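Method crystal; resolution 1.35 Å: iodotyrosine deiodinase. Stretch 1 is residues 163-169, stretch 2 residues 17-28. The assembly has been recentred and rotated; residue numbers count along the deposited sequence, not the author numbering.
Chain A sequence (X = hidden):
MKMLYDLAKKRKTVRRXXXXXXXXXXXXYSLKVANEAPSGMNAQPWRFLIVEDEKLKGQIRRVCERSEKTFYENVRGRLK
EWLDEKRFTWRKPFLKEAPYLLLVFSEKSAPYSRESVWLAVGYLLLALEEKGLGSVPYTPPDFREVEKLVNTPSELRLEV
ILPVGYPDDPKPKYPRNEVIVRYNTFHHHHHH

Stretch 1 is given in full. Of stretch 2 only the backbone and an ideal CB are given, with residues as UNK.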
# COMPACT_ATOMS: atom_id res chain seq x y z
N PRO A 163 6.27 -14.03 -5.08
CA PRO A 163 6.94 -15.29 -4.73
C PRO A 163 7.28 -15.24 -3.25
O PRO A 163 7.76 -14.21 -2.77
CB PRO A 163 8.21 -15.27 -5.58
CG PRO A 163 7.92 -14.27 -6.67
CD PRO A 163 7.05 -13.24 -6.05
N VAL A 164 6.98 -16.32 -2.54
CA VAL A 164 7.24 -16.38 -1.11
C VAL A 164 7.95 -17.68 -0.76
O VAL A 164 7.59 -18.74 -1.25
CB VAL A 164 5.94 -16.29 -0.29
CG1 VAL A 164 6.24 -16.45 1.21
CG2 VAL A 164 5.24 -14.96 -0.56
N GLY A 165 8.97 -17.57 0.07
CA GLY A 165 9.67 -18.75 0.55
C GLY A 165 10.78 -18.32 1.48
O GLY A 165 10.87 -17.15 1.85
N TYR A 166 11.61 -19.27 1.87
CA TYR A 166 12.76 -18.96 2.70
C TYR A 166 13.83 -18.33 1.83
O TYR A 166 14.11 -18.81 0.74
CB TYR A 166 13.30 -20.24 3.33
CG TYR A 166 12.35 -20.87 4.31
CD1 TYR A 166 11.97 -20.19 5.45
CD2 TYR A 166 11.84 -22.15 4.10
CE1 TYR A 166 11.11 -20.76 6.36
CE2 TYR A 166 10.98 -22.73 5.02
CZ TYR A 166 10.62 -22.02 6.14
OH TYR A 166 9.76 -22.58 7.06
N PRO A 167 14.45 -17.24 2.32
CA PRO A 167 15.49 -16.58 1.53
C PRO A 167 16.71 -17.47 1.40
O PRO A 167 17.06 -18.21 2.33
CB PRO A 167 15.84 -15.34 2.37
CG PRO A 167 14.66 -15.15 3.27
CD PRO A 167 14.20 -16.53 3.58
N ASP A 168 17.36 -17.38 0.25
CA ASP A 168 18.60 -18.11 0.03
C ASP A 168 19.73 -17.13 -0.23
O ASP A 168 20.15 -16.94 -1.38
CB ASP A 168 18.45 -19.06 -1.15
CG ASP A 168 19.72 -19.81 -1.43
OD1 ASP A 168 20.46 -20.06 -0.47
OD2 ASP A 168 20.01 -20.11 -2.60
N ASP A 169 20.20 -16.52 0.85
CA ASP A 169 21.24 -15.50 0.78
C ASP A 169 20.96 -14.42 -0.25
O ASP A 169 21.70 -14.26 -1.23
CB ASP A 169 22.61 -16.12 0.54
CG ASP A 169 23.73 -15.13 0.80
OD1 ASP A 169 23.53 -14.19 1.59
OD2 ASP A 169 24.82 -15.28 0.21
N UNK A 17 15.42 -17.95 -3.55
CA UNK A 17 14.66 -18.73 -2.59
C UNK A 17 15.20 -20.13 -2.44
O UNK A 17 15.76 -20.69 -3.38
CB UNK A 17 13.19 -18.79 -3.00
N UNK A 18 15.03 -20.69 -1.25
CA UNK A 18 15.22 -22.12 -1.06
C UNK A 18 13.98 -22.83 -1.58
O UNK A 18 12.91 -22.22 -1.67
CB UNK A 18 15.48 -22.46 0.41
N UNK A 19 14.10 -24.10 -1.92
CA UNK A 19 12.93 -24.86 -2.36
C UNK A 19 12.13 -25.42 -1.19
O UNK A 19 10.95 -25.76 -1.34
CB UNK A 19 13.36 -26.00 -3.28
N UNK A 20 12.76 -25.50 -0.01
CA UNK A 20 12.07 -26.03 1.16
C UNK A 20 10.80 -25.25 1.42
O UNK A 20 10.77 -24.01 1.36
CB UNK A 20 12.98 -25.99 2.39
N UNK A 21 9.73 -25.99 1.69
CA UNK A 21 8.40 -25.40 1.80
C UNK A 21 8.09 -24.95 3.21
O UNK A 21 8.01 -25.78 4.12
CB UNK A 21 7.34 -26.40 1.33
N UNK A 22 7.90 -23.64 3.41
CA UNK A 22 7.44 -23.16 4.71
C UNK A 22 6.07 -23.73 5.02
O UNK A 22 5.30 -24.00 4.10
CB UNK A 22 7.40 -21.63 4.74
N UNK A 23 5.76 -23.93 6.31
CA UNK A 23 4.41 -24.37 6.66
C UNK A 23 3.39 -23.37 6.13
O UNK A 23 3.65 -22.16 6.12
CB UNK A 23 4.26 -24.53 8.17
N UNK A 24 2.25 -23.88 5.68
CA UNK A 24 1.19 -23.03 5.17
C UNK A 24 0.82 -21.94 6.16
O UNK A 24 0.55 -20.80 5.76
CB UNK A 24 -0.04 -23.87 4.83
N UNK A 25 0.81 -22.26 7.44
CA UNK A 25 0.39 -21.28 8.44
C UNK A 25 1.24 -20.01 8.46
O UNK A 25 0.75 -18.94 8.80
CB UNK A 25 0.42 -21.93 9.83
N UNK A 26 2.51 -20.11 8.08
CA UNK A 26 3.38 -18.94 8.02
C UNK A 26 2.91 -17.97 6.93
O UNK A 26 2.88 -16.76 7.12
CB UNK A 26 4.83 -19.37 7.76
N UNK A 27 2.53 -18.52 5.79
CA UNK A 27 1.98 -17.71 4.72
C UNK A 27 0.62 -17.14 5.12
O UNK A 27 0.35 -15.95 4.96
CB UNK A 27 1.86 -18.53 3.44
N UNK A 28 -0.24 -18.01 5.65
CA UNK A 28 -1.56 -17.59 6.08
C UNK A 28 -1.50 -16.48 7.14
O UNK A 28 -2.31 -15.57 7.12
CB UNK A 28 -2.33 -18.79 6.63

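Position 17 holds the nearest CA pair of the two stretches, its CA 4.7 Å from the CA of Pro167 in a single beta bridge. Phi/psi of -119/150 is extended, and CA-to-CB points away overall, yet the ideal CB sits 3.9 Å from Tyr166 O and 5.0 Å from Gly165 CA. Beyond it runs the backbone from Pro163 to Gly165, where glycine leaves a side-chain-free surface. A long apolar or aromatic group turned back along the strand would suit. The residue is Phe17: with chi1 at -65° (m) its ring returns to the strand, CE1 3.5 Å from Gly165 N and CE2 3.9 Å from Pro163 CB. An ideal CB on Gly165 would lie 3.3 Å from Phe17 CD1, so the bare glycine makes room for the ring. The backbone adds a CA-H...O contact, Phe17 CA to Tyr166 O at 3.4 Å, and water 1 donates to Phe17 O (2.9 Å) and Asp168 OD2 (2.7 Å).

Position 18 is fixed through its backbone: its N donates to Tyr166 O at 2.9 Å, with an N-H...O angle of 169°. Any residue but proline could supply that bond. CB points sideways, with Asp168 CB 4.8 Å and Pro167 O 4.9 Å from its ideal place, so a long, flexible chain, perhaps basic, is reasonable. Lys18 is deposited, m then t throughout; its CE reaches 3.4 Å from Pro167 O, and its CD packs 4.0 Å from Tyr166 CB.

Position 19 points away, with nothing of stretch 1 within 5.5 Å of its ideal CB, so polar or charged residues fit easily. It is Lys19, which makes no contact here.

At position 20 CB points sideways, 4.4 Å from Tyr166 CD2; a side chain with a methylene to lay by the ring and a polar end would do. Glu20 places CG 3.6 Å from Tyr166 CD2, and its OE2 forms a long salt bridge with Lys18 NZ (3.6 Å). Water 2 ties the backbones together, donating to Lys18 O and Glu20 O (2.6 Å each) and accepting from Tyr166 N (2.8 Å).

Position 21 turns away and tolerates many residues; it is Lys21.

The phi of -62° at position 22 permits proline, and the ideal CB lies 3.4 Å from Tyr166 OH, favouring a compact apolar group beside the aromatic ring. Pro22 sets CG over one face of that ring, 3.8 Å from the centroid of Tyr166 and 21° off the normal, a CH-pi contact.

Position 23, phi -58°, has its ideal CB clear of stretch 1, so several residues would serve. In Pro23, CD nevertheless comes 3.4 Å from Tyr166 OH.

Positions 24, 25 and 28 are out of reach and unconstrained here: Leu24, Glu25 and Ile28. Position 26 points toward stretch 1 from a distance, where a polar residue could approach the tyrosine hydroxyl; Asp26 OD2 stops 4.2 Å from Tyr166 OH. Position 27, helical and also directed toward stretch 1, has its ideal CB 5.3 Å from Val164 CG1, inviting a branched aliphatic. Leu27 answers with CD1 4.3 Å from Val164 CG1.

Stretch 2 17-28: FKKEKPPLEDLI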
# COMPACT_ATOMS: atom_id res chain seq x y z
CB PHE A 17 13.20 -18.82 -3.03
CG PHE A 17 12.51 -17.50 -3.04
CD1 PHE A 17 11.89 -17.02 -1.90
CD2 PHE A 17 12.47 -16.73 -4.19
CE1 PHE A 17 11.26 -15.80 -1.89
CE2 PHE A 17 11.84 -15.50 -4.20
CZ PHE A 17 11.22 -15.04 -3.05
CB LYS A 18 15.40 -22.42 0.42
CG LYS A 18 16.62 -21.78 1.06
CD LYS A 18 16.69 -22.11 2.53
CE LYS A 18 17.84 -21.38 3.21
NZ LYS A 18 17.92 -21.69 4.67
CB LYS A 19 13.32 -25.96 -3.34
CG LYS A 19 13.68 -25.42 -4.73
CD LYS A 19 13.62 -26.49 -5.81
CE LYS A 19 14.86 -27.37 -5.82
NZ LYS A 19 14.91 -28.24 -7.04
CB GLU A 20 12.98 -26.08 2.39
CG GLU A 20 13.77 -24.82 2.68
CD GLU A 20 14.54 -24.93 3.99
OE1 GLU A 20 13.96 -25.44 4.98
OE2 GLU A 20 15.72 -24.53 4.03
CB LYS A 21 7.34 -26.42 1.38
CG LYS A 21 7.49 -26.89 -0.06
CD LYS A 21 6.50 -28.01 -0.34
CE LYS A 21 6.61 -28.48 -1.77
NZ LYS A 21 5.88 -29.75 -1.96
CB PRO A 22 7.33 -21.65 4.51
CG PRO A 22 8.18 -21.34 3.32
CD PRO A 22 8.08 -22.55 2.45
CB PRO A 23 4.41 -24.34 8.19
CG PRO A 23 5.85 -24.44 8.58
CD PRO A 23 6.62 -23.75 7.49
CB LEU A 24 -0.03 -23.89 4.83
CG LEU A 24 -1.24 -23.13 4.29
CD1 LEU A 24 -0.87 -22.40 3.02
CD2 LEU A 24 -2.42 -24.07 4.06
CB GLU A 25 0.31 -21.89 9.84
CG GLU A 25 -0.42 -21.01 10.85
CD GLU A 25 -1.76 -20.49 10.32
OE1 GLU A 25 -2.46 -21.25 9.62
OE2 GLU A 25 -2.10 -19.32 10.61
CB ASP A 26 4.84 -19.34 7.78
CG ASP A 26 5.43 -20.05 8.97
OD1 ASP A 26 5.02 -19.76 10.11
OD2 ASP A 26 6.31 -20.92 8.76
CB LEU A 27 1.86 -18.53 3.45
CG LEU A 27 1.23 -17.82 2.25
CD1 LEU A 27 1.98 -16.53 1.93
CD2 LEU A 27 1.20 -18.75 1.04
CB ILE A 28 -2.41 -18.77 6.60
CG1 ILE A 28 -2.66 -19.77 5.47
CG2 ILE A 28 -3.73 -18.27 7.19
CD1 ILE A 28 -3.42 -19.19 4.30
O HOH W 1 18.14 -19.41 -4.42
O HOH W 2 11.56 -21.70 0.54
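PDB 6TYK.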